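Local atomic coordinates of aldehyde dehydrogenase (Trypanosoma brucei, PDB entry 5MYP), a protein that probably oxidises aldehydes to the corresponding carboxylic acids, using NAD+ as the electron acceptor. Residues 38-43 / 90-95; 82-87 / 137-142; 111-116 / 454-459. All blocks are in the same frame, centred on the assembly; numbering follows the deposited sequence. Where two conformers were deposited one is given.

From the N terminus, helix 36-52 comes first, and interaction 1 brings the end of helix 69-95 back to it across 46 residues, nearly all helical. Before that helix ends, its residues 82-87 open interaction 2, which closes on helix 132-143; interactions 1 and 2 therefore cross along the chain, and with centres about 9 Å apart they join three helices into one pack. L43 of interaction 1 reaches L139 of interaction 2. Strand 110-124 lies between the two later helices in sequence and opens interaction 3, which crosses interaction 2, follows interaction 1 and spans 337 residues to pair the last strand, 454-461, antiparallel with strand 110-124.

Interaction 1. Residues 38-43 / 90-95; sequences KRKQVL and HMDEYV
The thioether end of M91 packs against residues 38-43 of helix 36-52, where R39, K40 and L43 meet it. This is a helix-helix contact in the N-terminal helical region of the aldehyde dehydrogenase fold, joining helix 36-52 to the C-terminal part of helix 69-95. The local axes stand 11.8 Å apart and run nearer antiparallel than parallel, at 139°, a separation bridged by long side chains.

The apolar part centres on M91. Its CG is anti to the backbone N (chi1 -172°), and the chain stays extended to SD before bending at chi3 to place CE. M91 CE meets L43 CD1 tip to tip at 3.3 Å, closer than carbon atoms usually pack, and also lies 3.7 Å from R39 CB. M91 SD passes the flank of K40, 3.9 Å from K40 CG, the two side chains crossing at a slant. Deeper in the fold, L43 continues onto L139 of helix 132-143 and onto L87, linking this contact with its neighbour.

R39 supplies a mixed contact. Its guanidinium comes obliquely to V95, with R39 NH1 3.8 Å from V95 CG1, and the two side chains run alongside one another, heading opposite ways. The polar end is committed elsewhere, NH2 to the carbonyl of R34 and NH1 to that of A143, so V95 packs against a group already tied to the backbone.

The ionic part lies at the more accessible margin. K40 stretches out beyond CG and meets the D92 side chain at about a right angle, forming a salt bridge. Water 1 donates to D92 OD1 at 2.8 Å and accepts a weak hydrogen bond from K40 NZ at 3.5 Å. The direct link is short: K40 NZ donates to the syn lone pair of D92 OD2 at 2.7 Å.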
loop_
_atom_site.group_PDB
_atom_site.type_symbol
_atom_site.label_atom_id
_atom_site.label_comp_id
_atom_site.label_asym_id
_atom_site.label_seq_id
_atom_site.Cartn_x
_atom_site.Cartn_y
_atom_site.Cartn_z
ATOM N N LYS A 38 -10.890 0.449 25.330
ATOM C CA LYS A 38 -10.617 1.856 25.039
ATOM C C LYS A 38 -11.052 2.244 23.619
ATOM O O LYS A 38 -11.623 3.315 23.415
ATOM C CB LYS A 38 -9.125 2.156 25.230
ATOM C CG LYS A 38 -8.576 1.817 26.607
ATOM C CD LYS A 38 -9.014 2.828 27.654
ATOM C CE LYS A 38 -8.023 2.892 28.806
ATOM N NZ LYS A 38 -8.278 4.055 29.698
ATOM N N ARG A 39 -10.787 1.369 22.649
ATOM C CA ARG A 39 -11.147 1.627 21.246
ATOM C C ARG A 39 -12.659 1.716 21.056
ATOM O O ARG A 39 -13.139 2.612 20.366
ATOM C CB ARG A 39 -10.586 0.547 20.319
ATOM C CG ARG A 39 -9.074 0.459 20.280
ATOM C CD ARG A 39 -8.620 -0.536 19.229
ATOM N NE ARG A 39 -7.346 -1.176 19.559
ATOM C CZ ARG A 39 -6.756 -2.109 18.812
ATOM N NH1 ARG A 39 -7.297 -2.511 17.662
ATOM N NH2 ARG A 39 -5.605 -2.639 19.209
ATOM N N LYS A 40 -13.397 0.794 21.675
ATOM C CA LYS A 40 -14.865 0.827 21.652
ATOM C C LYS A 40 -15.431 2.061 22.351
ATOM O O LYS A 40 -16.393 2.643 21.857
ATOM C CB LYS A 40 -15.459 -0.449 22.261
ATOM C CG LYS A 40 -15.221 -1.688 21.409
ATOM C CD LYS A 40 -15.819 -2.932 22.057
ATOM C CE LYS A 40 -15.246 -4.189 21.425
ATOM N NZ LYS A 40 -15.827 -5.448 21.967
ATOM N N GLN A 41 -14.833 2.461 23.477
ATOM C CA GLN A 41 -15.221 3.710 24.165
ATOM C C GLN A 41 -15.097 4.930 23.241
ATOM O O GLN A 41 -16.016 5.748 23.165
ATOM C CB GLN A 41 -14.389 3.939 25.436
ATOM C CG GLN A 41 -14.829 3.125 26.641
ATOM C CD GLN A 41 -13.895 3.245 27.845
ATOM O OE1 GLN A 41 -14.125 2.604 28.874
ATOM N NE2 GLN A 41 -12.837 4.052 27.724
ATOM N N VAL A 42 -13.970 5.027 22.534
ATOM C CA VAL A 42 -13.719 6.146 21.616
ATOM C C VAL A 42 -14.687 6.136 20.428
ATOM O O VAL A 42 -15.213 7.186 20.047
ATOM C CB VAL A 42 -12.253 6.150 21.111
ATOM C CG1 VAL A 42 -12.042 7.141 19.979
ATOM C CG2 VAL A 42 -11.304 6.465 22.253
ATOM N N LEU A 43 -14.910 4.957 19.848
ATOM C CA LEU A 43 -15.861 4.817 18.743
ATOM C C LEU A 43 -17.283 5.168 19.168
ATOM O O LEU A 43 -17.966 5.900 18.458
ATOM C CB LEU A 43 -15.810 3.410 18.142
ATOM C CG LEU A 43 -14.515 3.061 17.391
ATOM C CD1 LEU A 43 -14.553 1.595 16.998
ATOM C CD2 LEU A 43 -14.293 3.948 16.163
ATOM N N HIS A 90 -17.798 -5.412 14.565
ATOM C CA HIS A 90 -16.851 -6.359 13.965
ATOM C C HIS A 90 -15.412 -6.288 14.504
ATOM O O HIS A 90 -14.561 -7.045 14.043
ATOM C CB HIS A 90 -16.841 -6.184 12.440
ATOM C CG HIS A 90 -18.170 -6.429 11.796
ATOM N ND1 HIS A 90 -18.828 -7.637 11.878
ATOM C CD2 HIS A 90 -18.962 -5.623 11.053
ATOM C CE1 HIS A 90 -19.972 -7.563 11.222
ATOM N NE2 HIS A 90 -20.079 -6.348 10.714
ATOM N N MET A 91 -15.140 -5.418 15.481
ATOM C CA MET A 91 -13.763 -5.200 15.967
ATOM C C MET A 91 -13.101 -6.482 16.462
ATOM O O MET A 91 -11.954 -6.769 16.112
ATOM C CB MET A 91 -13.725 -4.174 17.097
ATOM C CG MET A 91 -12.319 -3.755 17.507
ATOM S SD MET A 91 -12.363 -2.588 18.876
ATOM C CE MET A 91 -12.911 -1.127 18.007
ATOM N N ASP A 92 -13.824 -7.238 17.285
ATOM C CA ASP A 92 -13.302 -8.492 17.835
ATOM C C ASP A 92 -12.959 -9.501 16.741
ATOM O O ASP A 92 -11.986 -10.228 16.870
ATOM C CB ASP A 92 -14.285 -9.089 18.848
ATOM C CG ASP A 92 -14.386 -8.253 20.111
ATOM O OD1 ASP A 92 -13.470 -8.348 20.949
ATOM O OD2 ASP A 92 -15.375 -7.504 20.259
ATOM N N GLU A 93 -13.738 -9.525 15.662
ATOM C CA GLU A 93 -13.431 -10.364 14.496
ATOM C C GLU A 93 -12.152 -9.883 13.803
ATOM O O GLU A 93 -11.284 -10.690 13.475
ATOM C CB GLU A 93 -14.596 -10.365 13.500
ATOM C CG GLU A 93 -14.454 -11.348 12.340
ATOM C CD GLU A 93 -15.490 -11.142 11.247
ATOM O OE1 GLU A 93 -16.572 -10.595 11.536
ATOM O OE2 GLU A 93 -15.229 -11.529 10.087
ATOM N N TYR A 94 -12.041 -8.570 13.590
ATOM C CA TYR A 94 -10.917 -8.008 12.835
ATOM C C TYR A 94 -9.564 -8.141 13.545
ATOM O O TYR A 94 -8.550 -8.371 12.887
ATOM C CB TYR A 94 -11.193 -6.544 12.457
ATOM C CG TYR A 94 -12.400 -6.306 11.550
ATOM C CD1 TYR A 94 -12.948 -7.334 10.763
ATOM C CD2 TYR A 94 -12.981 -5.036 11.453
ATOM C CE1 TYR A 94 -14.038 -7.106 9.942
ATOM C CE2 TYR A 94 -14.074 -4.806 10.622
ATOM C CZ TYR A 94 -14.591 -5.850 9.870
ATOM O OH TYR A 94 -15.663 -5.659 9.042
ATOM N N VAL A 95 -9.549 -8.018 14.870
ATOM C CA VAL A 95 -8.295 -8.101 15.631
ATOM C C VAL A 95 -7.681 -9.509 15.733
ATOM O O VAL A 95 -6.489 -9.630 16.002
ATOM C CB VAL A 95 -8.425 -7.500 17.057
ATOM C CG1 VAL A 95 -8.747 -6.011 16.994
ATOM C CG2 VAL A 95 -9.450 -8.247 17.904
HETATM O O HOH W 1 -14.227 -8.051 23.633
#

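Interaction 2. Residues 82-87 / 137-142; sequences NEVWHL and PLLGAL
L139 packs against residues 82-87 of helix 69-95, meeting E83, V84 and L87, and its side chain accounts for most of the contact. The two helical segments, from helices 69-95 and 132-143, run almost parallel at 12°, their axes 10.1 Å apart. Helix 132-143 connects the parallel strands 110-124 and 147-151, a beta-alpha-beta crossover, and lies on their sheet through P137, L138 and A141, while L139 serves the contact with helix 69-95.

Starting at its base, L139 CB lies 3.7 Å from L87 CD1. The next atom, L139 CG, is anti to the carbonyl carbon (chi1 -70°) and comes within 4.2 Å of V84 CG2. Here the chain forks, and both L139 methyls meet that same valine methyl: CD1 at 3.5 Å from V84 CG2, tighter than an ordinary carbon contact, and CD2 at 3.6 Å from V84 CG2. The two side chains cross at about a right angle, with V84 CG2 set against the fork of the leucine. L139 CD1 goes further, to the aliphatic part of E83, 4.1 Å from E83 CG, where the two chains pass flank to flank, oppositely directed.

L87 CD1 sits 3.6 Å from the carbonyl carbon of L139 and also meets the N of G140, so one methyl covers the peptide between these residues. L47 of helix 36-52 touches V84, bringing in a third helix.

E83 takes part through carbon alone. Its chain bends at chi2 (72°), while the carboxylate is engaged by G446 N through OE2 and by Q136 NE2 through OE1; its side chain lies about 11 Å from that of E223, the predicted active-site glutamate. The side-chain contact is apolar, and the buried carboxylate beside it has its polar demand met from outside these two segments.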
loop_
_atom_site.group_PDB
_atom_site.type_symbol
_atom_site.label_atom_id
_atom_site.label_comp_id
_atom_site.label_asym_id
_atom_site.label_seq_id
_atom_site.Cartn_x
_atom_site.Cartn_y
_atom_site.Cartn_z
ATOM N N ASN A 82 -23.460 4.292 10.258
ATOM C CA ASN A 82 -23.268 2.903 9.831
ATOM C C ASN A 82 -21.814 2.450 9.959
ATOM O O ASN A 82 -21.558 1.304 10.322
ATOM C CB ASN A 82 -23.749 2.700 8.387
ATOM C CG ASN A 82 -25.253 2.897 8.233
ATOM O OD1 ASN A 82 -26.015 2.796 9.196
ATOM N ND2 ASN A 82 -25.681 3.189 7.012
ATOM N N GLU A 83 -20.873 3.349 9.666
ATOM C CA GLU A 83 -19.439 3.055 9.802
ATOM C C GLU A 83 -19.056 2.765 11.253
ATOM O O GLU A 83 -18.340 1.802 11.517
ATOM C CB GLU A 83 -18.589 4.215 9.267
ATOM C CG GLU A 83 -17.096 3.919 9.147
ATOM C CD GLU A 83 -16.747 2.974 8.010
ATOM O OE1 GLU A 83 -17.602 2.703 7.135
ATOM O OE2 GLU A 83 -15.590 2.506 7.976
ATOM N N VAL A 84 -19.532 3.588 12.186
ATOM C CA VAL A 84 -19.239 3.369 13.608
ATOM C C VAL A 84 -19.821 2.037 14.075
ATOM O O VAL A 84 -19.125 1.254 14.729
ATOM C CB VAL A 84 -19.773 4.485 14.538
ATOM C CG1 VAL A 84 -19.466 4.134 15.995
ATOM C CG2 VAL A 84 -19.155 5.833 14.208
ATOM N N TRP A 85 -21.087 1.787 13.746
ATOM C CA TRP A 85 -21.750 0.529 14.135
ATOM C C TRP A 85 -21.008 -0.682 13.572
ATOM O O TRP A 85 -20.776 -1.655 14.294
ATOM C CB TRP A 85 -23.203 0.458 13.645
ATOM C CG TRP A 85 -24.187 1.416 14.223
ATOM C CD1 TRP A 85 -23.962 2.386 15.156
ATOM C CD2 TRP A 85 -25.575 1.527 13.859
ATOM N NE1 TRP A 85 -25.129 3.070 15.424
ATOM C CE2 TRP A 85 -26.131 2.568 14.636
ATOM C CE3 TRP A 85 -26.405 0.841 12.955
ATOM C CZ2 TRP A 85 -27.480 2.943 14.537
ATOM C CZ3 TRP A 85 -27.749 1.212 12.860
ATOM C CH2 TRP A 85 -28.268 2.255 13.647
ATOM N N HIS A 86 -20.624 -0.609 12.292
ATOM C CA HIS A 86 -19.824 -1.652 11.653
ATOM C C HIS A 86 -18.532 -1.918 12.427
ATOM O O HIS A 86 -18.233 -3.062 12.758
ATOM C CB HIS A 86 -19.495 -1.263 10.203
ATOM C CG HIS A 86 -18.614 -2.241 9.491
ATOM N ND1 HIS A 86 -19.080 -3.075 8.499
ATOM C CD2 HIS A 86 -17.295 -2.523 9.633
ATOM C CE1 HIS A 86 -18.088 -3.831 8.062
ATOM N NE2 HIS A 86 -16.995 -3.515 8.734
ATOM N N LEU A 87 -17.774 -0.860 12.706
ATOM C CA LEU A 87 -16.462 -0.998 13.351
ATOM C C LEU A 87 -16.555 -1.537 14.783
ATOM O O LEU A 87 -15.746 -2.381 15.166
ATOM C CB LEU A 87 -15.675 0.325 13.304
ATOM C CG LEU A 87 -15.191 0.727 11.897
ATOM C CD1 LEU A 87 -14.635 2.141 11.907
ATOM C CD2 LEU A 87 -14.157 -0.251 11.347
ATOM N N PRO A 137 -12.346 8.200 7.713
ATOM C CA PRO A 137 -10.978 7.680 7.893
ATOM C C PRO A 137 -10.536 7.600 9.359
ATOM O O PRO A 137 -9.922 6.614 9.759
ATOM C CB PRO A 137 -10.100 8.693 7.137
ATOM C CG PRO A 137 -11.020 9.387 6.201
ATOM C CD PRO A 137 -12.357 9.410 6.871
ATOM N N LEU A 138 -10.846 8.638 10.139
ATOM C CA LEU A 138 -10.502 8.675 11.563
ATOM C C LEU A 138 -11.066 7.473 12.328
ATOM O O LEU A 138 -10.344 6.834 13.090
ATOM C CB LEU A 138 -10.990 9.979 12.204
ATOM C CG LEU A 138 -10.724 10.157 13.703
ATOM C CD1 LEU A 138 -9.226 10.145 13.991
ATOM C CD2 LEU A 138 -11.374 11.433 14.208
ATOM N N LEU A 139 -12.349 7.172 12.120
ATOM C CA LEU A 139 -12.995 6.031 12.785
ATOM C C LEU A 139 -12.214 4.737 12.551
ATOM O O LEU A 139 -11.956 3.981 13.490
ATOM C CB LEU A 139 -14.437 5.862 12.304
ATOM C CG LEU A 139 -15.429 6.936 12.745
ATOM C CD1 LEU A 139 -16.706 6.845 11.925
ATOM C CD2 LEU A 139 -15.720 6.814 14.232
ATOM N N GLY A 140 -11.826 4.512 11.298
ATOM C CA GLY A 140 -11.000 3.370 10.926
ATOM C C GLY A 140 -9.639 3.333 11.602
ATOM O O GLY A 140 -9.213 2.285 12.079
ATOM N N ALA A 141 -8.960 4.477 11.638
ATOM C CA ALA A 141 -7.641 4.577 12.278
ATOM C C ALA A 141 -7.709 4.256 13.776
ATOM O O ALA A 141 -6.844 3.564 14.302
ATOM C CB ALA A 141 -7.038 5.960 12.057
ATOM N N LEU A 142 -8.755 4.746 14.442
ATOM C CA LEU A 142 -8.939 4.510 15.874
ATOM C C LEU A 142 -9.388 3.075 16.174
ATOM O O LEU A 142 -9.001 2.506 17.200
ATOM C CB LEU A 142 -9.929 5.520 16.458
ATOM C CG LEU A 142 -9.488 6.989 16.366
ATOM C CD1 LEU A 142 -10.627 7.932 16.701
ATOM C CD2 LEU A 142 -8.277 7.263 17.252
#

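Interaction 3. Residues 111-116 / 454-459; sequences CELQYE and SHRRPV
E116 and H455 form one of three hydrogen-bonded pairs, with E112-V459 and Q114-R457, between antiparallel strands 110-124 and 454-461, consistent with the oligomerisation region of the aldehyde dehydrogenase fold. Of six backbone bonds the straightest, R457 N to Q114 O, is 2.7 Å at 179°. On the face bearing L113, Y115, R456 and P458, R456 CB lies 4.0 Å from Y115 CE1, and L113 CD2 reaches P458 CB.

On the other face, E116 CG sits between the backbone N and carbonyl carbon (chi1 61°). The extended chain runs beside H455, with E116 OE2 in plane at the ring edge, 3.0 Å from H455 CD2, carboxylate and ring 42° apart. E116 OE1 lies over a face of the R457 guanidinium, 3.8 Å from R457 NH1, a long, purely electrostatic salt bridge. V459 CG2 packs 3.6 Å from Q114 CD. Q114 NE2 donates to E112 OE1 and to E409 OE1 of the second subunit; Q114 OE1 receives water 2, which accepts from R457 NH1.

Farther out, the second subunit supplies S413 to E116 OE2, and S414 and T412 to R457 NH2; its strand pairs in parallel with V459. The charged face is thus built into the dimer interface, while backbone bonding joins the strands.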
loop_
_atom_site.group_PDB
_atom_site.type_symbol
_atom_site.label_atom_id
_atom_site.label_comp_id
_atom_site.label_asym_id
_atom_site.label_seq_id
_atom_site.Cartn_x
_atom_site.Cartn_y
_atom_site.Cartn_z
ATOM N N CYS A 111 1.962 -21.327 12.029
ATOM C CA CYS A 111 2.006 -19.964 11.467
ATOM C C CYS A 111 0.702 -19.178 11.672
ATOM O O CYS A 111 -0.384 -19.755 11.659
ATOM C CB CYS A 111 2.350 -20.032 9.976
ATOM S SG CYS A 111 3.976 -20.758 9.650
ATOM N N GLU A 112 0.840 -17.861 11.840
ATOM C CA GLU A 112 -0.272 -16.928 12.055
ATOM C C GLU A 112 0.003 -15.591 11.376
ATOM O O GLU A 112 1.162 -15.200 11.234
ATOM C CB GLU A 112 -0.431 -16.624 13.546
ATOM C CG GLU A 112 -1.183 -17.652 14.363
ATOM C CD GLU A 112 -1.412 -17.171 15.798
ATOM O OE1 GLU A 112 -0.857 -16.121 16.203
ATOM O OE2 GLU A 112 -2.145 -17.846 16.539
ATOM N N LEU A 113 -1.063 -14.900 10.974
ATOM C CA LEU A 113 -0.984 -13.501 10.549
ATOM C C LEU A 113 -1.698 -12.661 11.606
ATOM O O LEU A 113 -2.921 -12.727 11.734
ATOM C CB LEU A 113 -1.627 -13.308 9.173
ATOM C CG LEU A 113 -1.137 -14.234 8.055
ATOM C CD1 LEU A 113 -1.844 -13.900 6.748
ATOM C CD2 LEU A 113 0.371 -14.169 7.886
ATOM N N GLN A 114 -0.926 -11.918 12.397
ATOM C CA GLN A 114 -1.468 -11.053 13.450
ATOM C C GLN A 114 -1.619 -9.640 12.902
ATOM O O GLN A 114 -0.929 -9.268 11.953
ATOM C CB GLN A 114 -0.548 -11.043 14.677
ATOM C CG GLN A 114 -0.366 -12.405 15.349
ATOM C CD GLN A 114 0.553 -12.364 16.563
ATOM O OE1 GLN A 114 1.086 -11.312 16.930
ATOM N NE2 GLN A 114 0.746 -13.522 17.195
ATOM N N TYR A 115 -2.524 -8.862 13.486
ATOM C CA TYR A 115 -2.703 -7.455 13.125
ATOM C C TYR A 115 -2.284 -6.590 14.292
ATOM O O TYR A 115 -2.695 -6.843 15.420
ATOM C CB TYR A 115 -4.158 -7.176 12.749
ATOM C CG TYR A 115 -4.558 -7.888 11.490
ATOM C CD1 TYR A 115 -4.365 -7.294 10.245
ATOM C CD2 TYR A 115 -5.093 -9.177 11.534
ATOM C CE1 TYR A 115 -4.719 -7.951 9.075
ATOM C CE2 TYR A 115 -5.449 -9.843 10.369
ATOM C CZ TYR A 115 -5.264 -9.224 9.147
ATOM O OH TYR A 115 -5.625 -9.883 7.998
ATOM N N GLU A 116 -1.454 -5.579 14.026
ATOM C CA GLU A 116 -1.011 -4.644 15.062
ATOM C C GLU A 116 -1.214 -3.193 14.616
ATOM O O GLU A 116 -1.203 -2.907 13.412
ATOM C CB GLU A 116 0.460 -4.890 15.438
ATOM C CG GLU A 116 1.458 -4.708 14.303
ATOM C CD GLU A 116 2.915 -4.769 14.744
ATOM O OE1 GLU A 116 3.197 -4.976 15.942
ATOM O OE2 GLU A 116 3.797 -4.594 13.876
ATOM N N SER A 454 -3.553 -0.892 9.954
ATOM C CA SER A 454 -2.864 -1.915 10.735
ATOM C C SER A 454 -1.676 -2.456 9.952
ATOM O O SER A 454 -1.603 -2.308 8.729
ATOM C CB SER A 454 -3.802 -3.097 11.039
ATOM O OG SER A 454 -4.901 -2.713 11.833
ATOM N N HIS A 455 -0.756 -3.086 10.668
ATOM C CA HIS A 455 0.301 -3.860 10.058
ATOM C C HIS A 455 -0.046 -5.338 10.206
ATOM O O HIS A 455 -0.223 -5.823 11.322
ATOM C CB HIS A 455 1.650 -3.564 10.710
ATOM C CG HIS A 455 2.740 -4.466 10.238
ATOM N ND1 HIS A 455 2.858 -4.829 8.919
ATOM C CD2 HIS A 455 3.756 -5.076 10.891
ATOM C CE1 HIS A 455 3.902 -5.621 8.776
ATOM N NE2 HIS A 455 4.464 -5.791 9.957
ATOM N N ARG A 456 -0.153 -6.040 9.081
ATOM C CA ARG A 456 -0.337 -7.494 9.083
ATOM C C ARG A 456 1.033 -8.136 9.301
ATOM O O ARG A 456 1.910 -8.038 8.444
ATOM C CB ARG A 456 -0.963 -7.959 7.764
ATOM C CG ARG A 456 -1.264 -9.449 7.711
ATOM C CD ARG A 456 -1.963 -9.838 6.426
ATOM N NE ARG A 456 -1.218 -9.422 5.242
ATOM C CZ ARG A 456 -1.672 -9.499 3.993
ATOM N NH1 ARG A 456 -2.877 -10.007 3.727
ATOM N NH2 ARG A 456 -0.910 -9.076 2.991
ATOM N N ARG A 457 1.201 -8.788 10.448
ATOM C CA ARG A 457 2.493 -9.267 10.922
ATOM C C ARG A 457 2.548 -10.795 10.979
ATOM O O ARG A 457 1.912 -11.393 11.849
ATOM C CB ARG A 457 2.759 -8.686 12.309
ATOM C CG ARG A 457 4.163 -8.916 12.847
ATOM C CD ARG A 457 4.200 -8.483 14.295
ATOM N NE ARG A 457 5.541 -8.324 14.866
ATOM C CZ ARG A 457 5.786 -8.211 16.172
ATOM N NH1 ARG A 457 4.790 -8.254 17.064
ATOM N NH2 ARG A 457 7.037 -8.067 16.605
ATOM N N PRO A 458 3.304 -11.433 10.063
ATOM C CA PRO A 458 3.406 -12.894 10.090
ATOM C C PRO A 458 4.219 -13.409 11.276
ATOM O O PRO A 458 5.241 -12.816 11.627
ATOM C CB PRO A 458 4.121 -13.222 8.772
ATOM C CG PRO A 458 4.900 -11.998 8.464
ATOM C CD PRO A 458 4.015 -10.871 8.901
ATOM N N VAL A 459 3.744 -14.495 11.882
ATOM C CA VAL A 459 4.427 -15.149 12.993
ATOM C C VAL A 459 4.581 -16.631 12.651
ATOM O O VAL A 459 3.601 -17.286 12.294
ATOM C CB VAL A 459 3.645 -14.986 14.315
ATOM C CG1 VAL A 459 4.366 -15.702 15.460
ATOM C CG2 VAL A 459 3.424 -13.503 14.623
HETATM O O HOH W 2 1.674 -8.747 16.400
#